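PDB 3D0K: putative poly(3-hydroxybutyrate) depolymerase LpqC from Bordetella parapertussis 12822, which probably hydrolyses ester bonds, as a putative poly(3-hydroxybutyrate) depolymerase of the alpha/beta-hydrolase type. Local coordinates for residues Asn25-Leu30 and Leu42-Pro47; Arg54-Val59 and Leu84-Thr89. All blocks are in the same frame, centred on the assembly; numbering follows the deposited sequence.

Interaction 1: residues Asn25-Leu30 and Leu42-Pro47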
ATOM      1  N   ASN A  25       2.271   5.180 -18.843  1.00 20.86           N
ATOM      2  CA  ASN A  25       1.560   4.131 -19.566  1.00 21.59           C
ATOM      3  C   ASN A  25       0.415   3.599 -18.735  1.00 22.96           C
ATOM      4  O   ASN A  25       0.369   3.808 -17.502  1.00 23.06           O
ATOM      5  CB  ASN A  25       2.532   3.000 -19.934  1.00 20.60           C
ATOM      6  CG  ASN A  25       2.134   2.278 -21.218  1.00 23.91           C
ATOM      7  OD1 ASN A  25       0.969   2.328 -21.634  1.00 25.29           O
ATOM      8  ND2 ASN A  25       3.087   1.568 -21.828  1.00 22.59           N
ATOM      9  N   ALA A  26      -0.536   2.950 -19.398  1.00 24.15           N
ATOM     10  CA  ALA A  26      -1.598   2.197 -18.711  1.00 25.82           C
ATOM     11  C   ALA A  26      -1.601   0.787 -19.305  1.00 27.23           C
ATOM     12  O   ALA A  26      -2.002   0.597 -20.471  1.00 29.18           O
ATOM     13  CB  ALA A  26      -2.941   2.869 -18.894  1.00 25.90           C
ATOM     14  N   ILE A  27      -1.111  -0.189 -18.544  1.00 26.43           N
ATOM     15  CA  ILE A  27      -0.819  -1.530 -19.065  1.00 27.05           C
ATOM     16  C   ILE A  27      -1.914  -2.474 -18.550  1.00 28.61           C
ATOM     17  O   ILE A  27      -1.967  -2.721 -17.343  1.00 28.32           O
ATOM     18  CB  ILE A  27       0.542  -2.005 -18.586  1.00 26.16           C
ATOM     19  CG1 ILE A  27       1.646  -0.973 -18.936  1.00 27.81           C
ATOM     20  CG2 ILE A  27       0.863  -3.417 -19.119  1.00 27.93           C
ATOM     21  CD1 ILE A  27       3.010  -1.296 -18.329  1.00 26.10           C
ATOM     22  N   PRO A  28      -2.804  -2.977 -19.447  1.00 30.05           N
ATOM     23  CA  PRO A  28      -3.792  -3.983 -19.001  1.00 30.18           C
ATOM     24  C   PRO A  28      -3.055  -5.213 -18.451  1.00 30.54           C
ATOM     25  O   PRO A  28      -2.045  -5.606 -19.028  1.00 30.63           O
ATOM     26  CB  PRO A  28      -4.571  -4.313 -20.281  1.00 31.28           C
ATOM     27  CG  PRO A  28      -3.664  -3.877 -21.434  1.00 32.45           C
ATOM     28  CD  PRO A  28      -2.921  -2.678 -20.893  1.00 30.00           C
ATOM     29  N   TYR A  29      -3.501  -5.792 -17.327  1.00 29.33           N
ATOM     30  CA  TYR A  29      -2.814  -6.970 -16.767  1.00 29.62           C
ATOM     31  C   TYR A  29      -3.868  -7.970 -16.326  1.00 29.64           C
ATOM     32  O   TYR A  29      -4.892  -7.599 -15.740  1.00 28.67           O
ATOM     33  CB  TYR A  29      -1.876  -6.584 -15.598  1.00 30.34           C
ATOM     34  CG  TYR A  29      -0.974  -7.665 -14.962  1.00 29.86           C
ATOM     35  CD1 TYR A  29       0.410  -7.766 -15.274  1.00 32.93           C
ATOM     36  CD2 TYR A  29      -1.474  -8.536 -14.020  1.00 31.57           C
ATOM     37  CE1 TYR A  29       1.245  -8.752 -14.655  1.00 31.19           C
ATOM     38  CE2 TYR A  29      -0.667  -9.512 -13.395  1.00 33.02           C
ATOM     39  CZ  TYR A  29       0.692  -9.629 -13.713  1.00 33.89           C
ATOM     40  OH  TYR A  29       1.430 -10.618 -13.025  1.00 32.84           O
ATOM     41  N   LEU A  30      -3.614  -9.230 -16.629  1.00 29.67           N
ATOM     42  CA  LEU A  30      -4.481 -10.304 -16.174  1.00 30.81           C
ATOM     43  C   LEU A  30      -3.615 -11.368 -15.545  1.00 31.23           C
ATOM     44  O   LEU A  30      -2.716 -11.902 -16.187  1.00 31.29           O
ATOM     45  CB  LEU A  30      -5.319 -10.877 -17.327  1.00 30.67           C
ATOM     46  CG  LEU A  30      -6.381 -11.911 -16.920  1.00 29.90           C
ATOM     47  CD1 LEU A  30      -7.333 -11.292 -15.914  1.00 32.95           C
ATOM     48  CD2 LEU A  30      -7.160 -12.402 -18.120  1.00 31.89           C
ATOM     49  N   LEU A  42      -1.946  -1.531 -14.800  1.00 19.07           N
ATOM     50  CA  LEU A  42      -0.751  -0.939 -14.203  1.00 18.99           C
ATOM     51  C   LEU A  42      -0.620   0.445 -14.815  1.00 18.95           C
ATOM     52  O   LEU A  42      -0.347   0.581 -16.022  1.00 18.08           O
ATOM     53  CB  LEU A  42       0.506  -1.763 -14.463  1.00 19.38           C
ATOM     54  CG  LEU A  42       0.445  -3.285 -14.263  1.00 20.17           C
ATOM     55  CD1 LEU A  42       1.816  -3.937 -14.517  1.00 18.35           C
ATOM     56  CD2 LEU A  42       0.020  -3.470 -12.789  1.00 22.38           C
ATOM     57  N   ASN A  43      -0.900   1.462 -14.017  1.00 17.24           N
ATOM     58  CA  ASN A  43      -0.640   2.835 -14.454  1.00 18.33           C
ATOM     59  C   ASN A  43       0.784   3.119 -14.028  1.00 18.16           C
ATOM     60  O   ASN A  43       1.110   3.126 -12.849  1.00 17.51           O
ATOM     61  CB  ASN A  43      -1.634   3.831 -13.841  1.00 17.34           C
ATOM     62  CG  ASN A  43      -2.980   3.740 -14.512  1.00 22.21           C
ATOM     63  OD1 ASN A  43      -3.082   4.073 -15.705  1.00 22.97           O
ATOM     64  ND2 ASN A  43      -4.010   3.216 -13.792  1.00 18.47           N
ATOM     65  N   THR A  44       1.652   3.278 -15.018  1.00 18.28           N
ATOM     66  CA  THR A  44       3.082   3.297 -14.760  1.00 17.99           C
ATOM     67  C   THR A  44       3.715   4.633 -15.145  1.00 18.61           C
ATOM     68  O   THR A  44       3.170   5.397 -15.979  1.00 18.26           O
ATOM     69  CB  THR A  44       3.786   2.167 -15.541  1.00 19.53           C
ATOM     70  OG1 THR A  44       3.622   2.380 -16.971  1.00 20.07           O
ATOM     71  CG2 THR A  44       3.215   0.834 -15.123  1.00 17.96           C
ATOM     72  N   TYR A  45       4.883   4.899 -14.560  1.00 18.20           N
ATOM     73  CA  TYR A  45       5.729   5.981 -15.070  1.00 17.78           C
ATOM     74  C   TYR A  45       7.168   5.539 -15.046  1.00 17.96           C
ATOM     75  O   TYR A  45       7.685   5.073 -14.009  1.00 18.10           O
ATOM     76  CB  TYR A  45       5.571   7.262 -14.265  1.00 17.32           C
ATOM     77  CG  TYR A  45       6.437   8.360 -14.787  1.00 18.30           C
ATOM     78  CD1 TYR A  45       6.106   9.018 -15.977  1.00 16.56           C
ATOM     79  CD2 TYR A  45       7.563   8.787 -14.067  1.00 19.33           C
ATOM     80  CE1 TYR A  45       6.932  10.065 -16.479  1.00 20.71           C
ATOM     81  CE2 TYR A  45       8.394   9.831 -14.556  1.00 20.91           C
ATOM     82  CZ  TYR A  45       8.088  10.444 -15.756  1.00 18.48           C
ATOM     83  OH  TYR A  45       8.902  11.472 -16.206  1.00 18.91           O
ATOM     84  N   ARG A  46       7.829   5.717 -16.177  1.00 17.34           N
ATOM     85  CA  ARG A  46       9.245   5.473 -16.247  1.00 17.39           C
ATOM     86  C   ARG A  46       9.967   6.760 -16.645  1.00 17.31           C
ATOM     87  O   ARG A  46       9.682   7.332 -17.698  1.00 18.61           O
ATOM     88  CB  ARG A  46       9.553   4.368 -17.279  1.00 18.36           C
ATOM     89  CG  ARG A  46      11.039   4.172 -17.455  1.00 16.69           C
ATOM     90  CD  ARG A  46      11.303   3.003 -18.381  1.00 21.56           C
ATOM     91  NE  ARG A  46      12.741   2.902 -18.569  1.00 20.59           N
ATOM     92  CZ  ARG A  46      13.379   1.752 -18.689  1.00 20.86           C
ATOM     93  NH1 ARG A  46      14.690   1.756 -18.807  1.00 20.66           N
ATOM     94  NH2 ARG A  46      12.684   0.602 -18.677  1.00 18.71           N
ATOM     95  N   PRO A  47      10.871   7.260 -15.783  1.00 17.56           N
ATOM     96  CA  PRO A  47      11.599   8.513 -16.119  1.00 17.65           C
ATOM     97  C   PRO A  47      12.681   8.272 -17.159  1.00 18.69           C
ATOM     98  O   PRO A  47      13.185   7.150 -17.287  1.00 17.62           O
ATOM     99  CB  PRO A  47      12.302   8.911 -14.808  1.00 16.76           C
ATOM    100  CG  PRO A  47      12.401   7.658 -14.042  1.00 18.96           C
ATOM    101  CD  PRO A  47      11.242   6.715 -14.468  1.00 15.30           C
TER
HETATM  102  O   HOH W   1      -2.302   6.021 -17.266  1.00 29.91           O
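The carbonyl oxygen of Asn-25 is approached by several groups at once. Thr-44 N gives Asn-25 O a nearly straight hydrogen bond of 2.8 Å (166° at the hydrogen), and Asn-43 CA adds a longer C-H...O contact. A water and the Arg-71 guanidinium supply only weak bonds. Thr-44 O accepts Asn-25 N in return at 3.0 Å, the donor standing above the carbonyl plane. Ile-27 and Leu-42 form the next hydrogen-bonded antiparallel pair, with Ile-27 N 2.7 Å from Leu-42 O. Between these pairs, Ala-26 faces Asn-43 without mutual backbone bonds. Here the Asn-43 side chain reaches back toward Ala-26 and brings OD1 to 3.4 Å from Ala-26 CB. The water donates to Asn-43 OD1 at 2.6 Å, while Asn-43 ND2 is hydrogen-bonded to Thr-89 OG1.

On the opposite face, Ile-27 and Leu-42 abut at their CB atoms. Ile-27 CG1 lies anti to the carbonyl carbon (chi1 -54°), and the extended chi2 (173°) carries CD1 to within 3.9 Å of Thr-44 CG2, the two side chains crossing at about a right angle. Leu-42 CD1 meets the Tyr-29 ring obliquely, 4.1 Å from its CD1; the Tyr-29 hydroxyl goes on to Asn-130. Helix 11-18 packs on Ile-27 and Tyr-29, and helix 122-133 on Tyr-29 and Leu-42. Asn-25 turns its amide away from Thr-44, although its CB stays 3.2 Å from Thr-44 OG1, and ND2 reaches Glu-18 O. The pairing is that of an antiparallel beta hairpin, whose strand 23-29 forms one edge of the central sheet, as in alpha/beta hydrolases.

Interaction 2: residues Arg54-Val59 and Leu84-Thr89; sequences RPVVVV and LIVAPT
Val-57 lays its CB against the end of Ile-85, whose CD1 lies 3.9 Å away. Ile-85 has CG1 beside the backbone N, and chi2 of -53° bends CD1 across to the neighbouring strand; its other branch, CG2, meets Val-59 CG2 at 4.1 Å, these side chains crossing obliquely. On the other face Val-56 and Leu-84 run side by side and point the same way, with Val-56 CG2 touching Leu-84 CD2. Further along, Val-58 CG1 meets CD of Pro-88 at 3.8 Å, with CG of the proline close by, the two groups at about a right angle.

Parallel backbone bonds alternate between the strands: Leu-84 N to Pro-55 O, Val-57 N to Leu-84 O (2.8 Å), Val-86 N to Val-57 O (2.9 Å) and Val-59 N to Val-86 O. The series stops at Pro-88, which has no N-H to offer Val-59 O. A water takes over, donating to Val-59 O at 2.7 Å and to Pro-88 O at 2.9 Å, and Ala-87 CA adds a C-H...O contact with Val-59 O.

Helix 122-133 packs over Val-56, Val-58 and Val-86, and helix 273-286 over Val-57. Strands 56-60 and 84-89, joined through helices 67-73 and 75-81, make a beta-alpha-beta crossover in the core of an alpha/beta-hydrolase sheet.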
ATOM      1  N   ARG A  54      17.737   0.690 -10.358  1.00 21.31           N
ATOM      2  CA  ARG A  54      17.149   1.778  -9.573  1.00 22.07           C
ATOM      3  C   ARG A  54      15.859   1.330  -8.911  1.00 20.79           C
ATOM      4  O   ARG A  54      15.222   0.375  -9.367  1.00 20.74           O
ATOM      5  CB  ARG A  54      16.922   3.023 -10.459  1.00 22.09           C
ATOM      6  CG  ARG A  54      18.191   3.488 -11.193  1.00 27.48           C
ATOM      7  CD  ARG A  54      18.905   4.603 -10.499  1.00 34.88           C
ATOM      8  NE  ARG A  54      18.575   4.700  -9.092  1.00 41.67           N
ATOM      9  CZ  ARG A  54      18.832   5.759  -8.328  1.00 45.27           C
ATOM     10  NH1 ARG A  54      18.462   5.741  -7.044  1.00 45.18           N
ATOM     11  NH2 ARG A  54      19.452   6.838  -8.846  1.00 46.89           N
ATOM     12  N   PRO A  55      15.431   2.027  -7.836  1.00 20.80           N
ATOM     13  CA  PRO A  55      14.236   1.557  -7.123  1.00 19.99           C
ATOM     14  C   PRO A  55      12.900   1.490  -7.944  1.00 20.06           C
ATOM     15  O   PRO A  55      12.690   2.237  -8.919  1.00 19.12           O
ATOM     16  CB  PRO A  55      14.078   2.601  -6.002  1.00 21.74           C
ATOM     17  CG  PRO A  55      15.484   3.108  -5.774  1.00 20.82           C
ATOM     18  CD  PRO A  55      16.036   3.202  -7.188  1.00 21.90           C
ATOM     19  N   VAL A  56      12.000   0.606  -7.504  1.00 18.36           N
ATOM     20  CA  VAL A  56      10.643   0.522  -8.046  1.00 18.11           C
ATOM     21  C   VAL A  56       9.740   0.913  -6.922  1.00 17.01           C
ATOM     22  O   VAL A  56       9.927   0.430  -5.829  1.00 18.27           O
ATOM     23  CB  VAL A  56      10.308  -0.903  -8.434  1.00 17.53           C
ATOM     24  CG1 VAL A  56       8.808  -1.017  -8.863  1.00 18.30           C
ATOM     25  CG2 VAL A  56      11.325  -1.344  -9.534  1.00 19.93           C
ATOM     26  N   VAL A  57       8.846   1.861  -7.167  1.00 16.88           N
ATOM     27  CA  VAL A  57       7.868   2.240  -6.145  1.00 16.11           C
ATOM     28  C   VAL A  57       6.474   1.753  -6.572  1.00 16.80           C
ATOM     29  O   VAL A  57       5.987   2.093  -7.628  1.00 17.97           O
ATOM     30  CB  VAL A  57       7.874   3.767  -5.913  1.00 16.63           C
ATOM     31  CG1 VAL A  57       6.870   4.070  -4.778  1.00 14.85           C
ATOM     32  CG2 VAL A  57       9.348   4.242  -5.598  1.00 17.70           C
ATOM     33  N   VAL A  58       5.849   0.907  -5.753  1.00 16.69           N
ATOM     34  CA  VAL A  58       4.480   0.431  -6.031  1.00 16.52           C
ATOM     35  C   VAL A  58       3.584   1.447  -5.275  1.00 17.19           C
ATOM     36  O   VAL A  58       3.793   1.679  -4.100  1.00 16.98           O
ATOM     37  CB  VAL A  58       4.271  -0.984  -5.540  1.00 15.38           C
ATOM     38  CG1 VAL A  58       2.825  -1.459  -5.764  1.00 15.36           C
ATOM     39  CG2 VAL A  58       5.267  -1.985  -6.273  1.00 17.48           C
ATOM     40  N   VAL A  59       2.628   2.053  -5.964  1.00 16.22           N
ATOM     41  CA  VAL A  59       1.772   3.084  -5.339  1.00 16.38           C
ATOM     42  C   VAL A  59       0.335   2.606  -5.357  1.00 17.19           C
ATOM     43  O   VAL A  59      -0.202   2.328  -6.443  1.00 17.16           O
ATOM     44  CB  VAL A  59       1.920   4.415  -6.121  1.00 18.21           C
ATOM     45  CG1 VAL A  59       0.940   5.432  -5.640  1.00 20.15           C
ATOM     46  CG2 VAL A  59       3.354   4.937  -6.027  1.00 17.24           C
ATOM     47  N   LEU A  84      11.142   3.806 -10.921  1.00 17.98           N
ATOM     48  CA  LEU A  84      10.073   3.282 -11.764  1.00 17.18           C
ATOM     49  C   LEU A  84       8.762   3.263 -10.947  1.00 17.30           C
ATOM     50  O   LEU A  84       8.696   2.656  -9.893  1.00 18.46           O
ATOM     51  CB  LEU A  84      10.431   1.874 -12.206  1.00 18.65           C
ATOM     52  CG  LEU A  84       9.362   1.187 -13.085  1.00 17.57           C
ATOM     53  CD1 LEU A  84       9.244   1.915 -14.447  1.00 20.30           C
ATOM     54  CD2 LEU A  84       9.749  -0.323 -13.247  1.00 18.92           C
ATOM     55  N   ILE A  85       7.745   3.972 -11.406  1.00 16.39           N
ATOM     56  CA  ILE A  85       6.475   4.033 -10.661  1.00 17.12           C
ATOM     57  C   ILE A  85       5.455   3.065 -11.215  1.00 16.35           C
ATOM     58  O   ILE A  85       5.202   3.077 -12.423  1.00 17.81           O
ATOM     59  CB  ILE A  85       5.868   5.481 -10.712  1.00 15.45           C
ATOM     60  CG1 ILE A  85       6.901   6.518 -10.224  1.00 16.12           C
ATOM     61  CG2 ILE A  85       4.538   5.543  -9.858  1.00 17.95           C
ATOM     62  CD1 ILE A  85       7.556   6.262  -8.835  1.00 14.79           C
ATOM     63  N   VAL A  86       4.890   2.200 -10.356  1.00 17.01           N
ATOM     64  CA  VAL A  86       3.873   1.249 -10.790  1.00 17.35           C
ATOM     65  C   VAL A  86       2.690   1.382  -9.858  1.00 18.02           C
ATOM     66  O   VAL A  86       2.822   1.123  -8.635  1.00 18.76           O
ATOM     67  CB  VAL A  86       4.392  -0.215 -10.684  1.00 17.28           C
ATOM     68  CG1 VAL A  86       3.311  -1.204 -11.024  1.00 17.27           C
ATOM     69  CG2 VAL A  86       5.633  -0.427 -11.615  1.00 19.43           C
ATOM     70  N   ALA A  87       1.546   1.749 -10.437  1.00 17.25           N
ATOM     71  CA  ALA A  87       0.316   1.901  -9.679  1.00 17.59           C
ATOM     72  C   ALA A  87      -0.725   0.845 -10.115  1.00 18.65           C
ATOM     73  O   ALA A  87      -1.490   1.090 -11.076  1.00 17.99           O
ATOM     74  CB  ALA A  87      -0.201   3.307  -9.815  1.00 16.77           C
ATOM     75  N   PRO A  88      -0.737  -0.324  -9.429  1.00 18.78           N
ATOM     76  CA  PRO A  88      -1.760  -1.333  -9.712  1.00 18.81           C
ATOM     77  C   PRO A  88      -3.120  -0.716  -9.395  1.00 19.04           C
ATOM     78  O   PRO A  88      -3.362  -0.306  -8.254  1.00 18.76           O
ATOM     79  CB  PRO A  88      -1.427  -2.482  -8.742  1.00 18.94           C
ATOM     80  CG  PRO A  88       0.076  -2.260  -8.377  1.00 18.69           C
ATOM     81  CD  PRO A  88       0.174  -0.750  -8.338  1.00 18.41           C
ATOM     82  N   THR A  89      -4.007  -0.715 -10.398  1.00 17.79           N
ATOM     83  CA  THR A  89      -5.241   0.055 -10.359  1.00 17.95           C
ATOM     84  C   THR A  89      -6.460  -0.853 -10.482  1.00 18.18           C
ATOM     85  O   THR A  89      -6.611  -1.542 -11.481  1.00 17.45           O
ATOM     86  CB  THR A  89      -5.228   1.073 -11.491  1.00 16.88           C
ATOM     87  OG1 THR A  89      -4.043   1.867 -11.347  1.00 18.87           O
ATOM     88  CG2 THR A  89      -6.439   1.953 -11.418  1.00 17.96           C
TER
HETATM   89  O   HOH W   2      -2.741   2.367  -7.407  1.00 17.32           O

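How the interactions relate
Both contacts belong to one mixed sheet, and their centres lie 9 Å apart. Strand 40-46 of interaction 1 runs antiparallel beside strand 84-89 of interaction 2: Asn-43 O accepts Ala-87 N at 2.8 Å, and the Asn-43 side-chain amide adds a second bond between the two contacts. Interaction 1 sits toward the border, antiparallel and local in sequence, with amides, a hydroxyl and a water mixed among its apolar groups and Ala-26 exposed. Interaction 2 lies deeper, parallel and entirely buried, built from aliphatic side chains, mostly branched, with two prolines and an alanine; a water bridges two backbone carbonyls where the pairing ends. Helix 122-133 packs against both contacts.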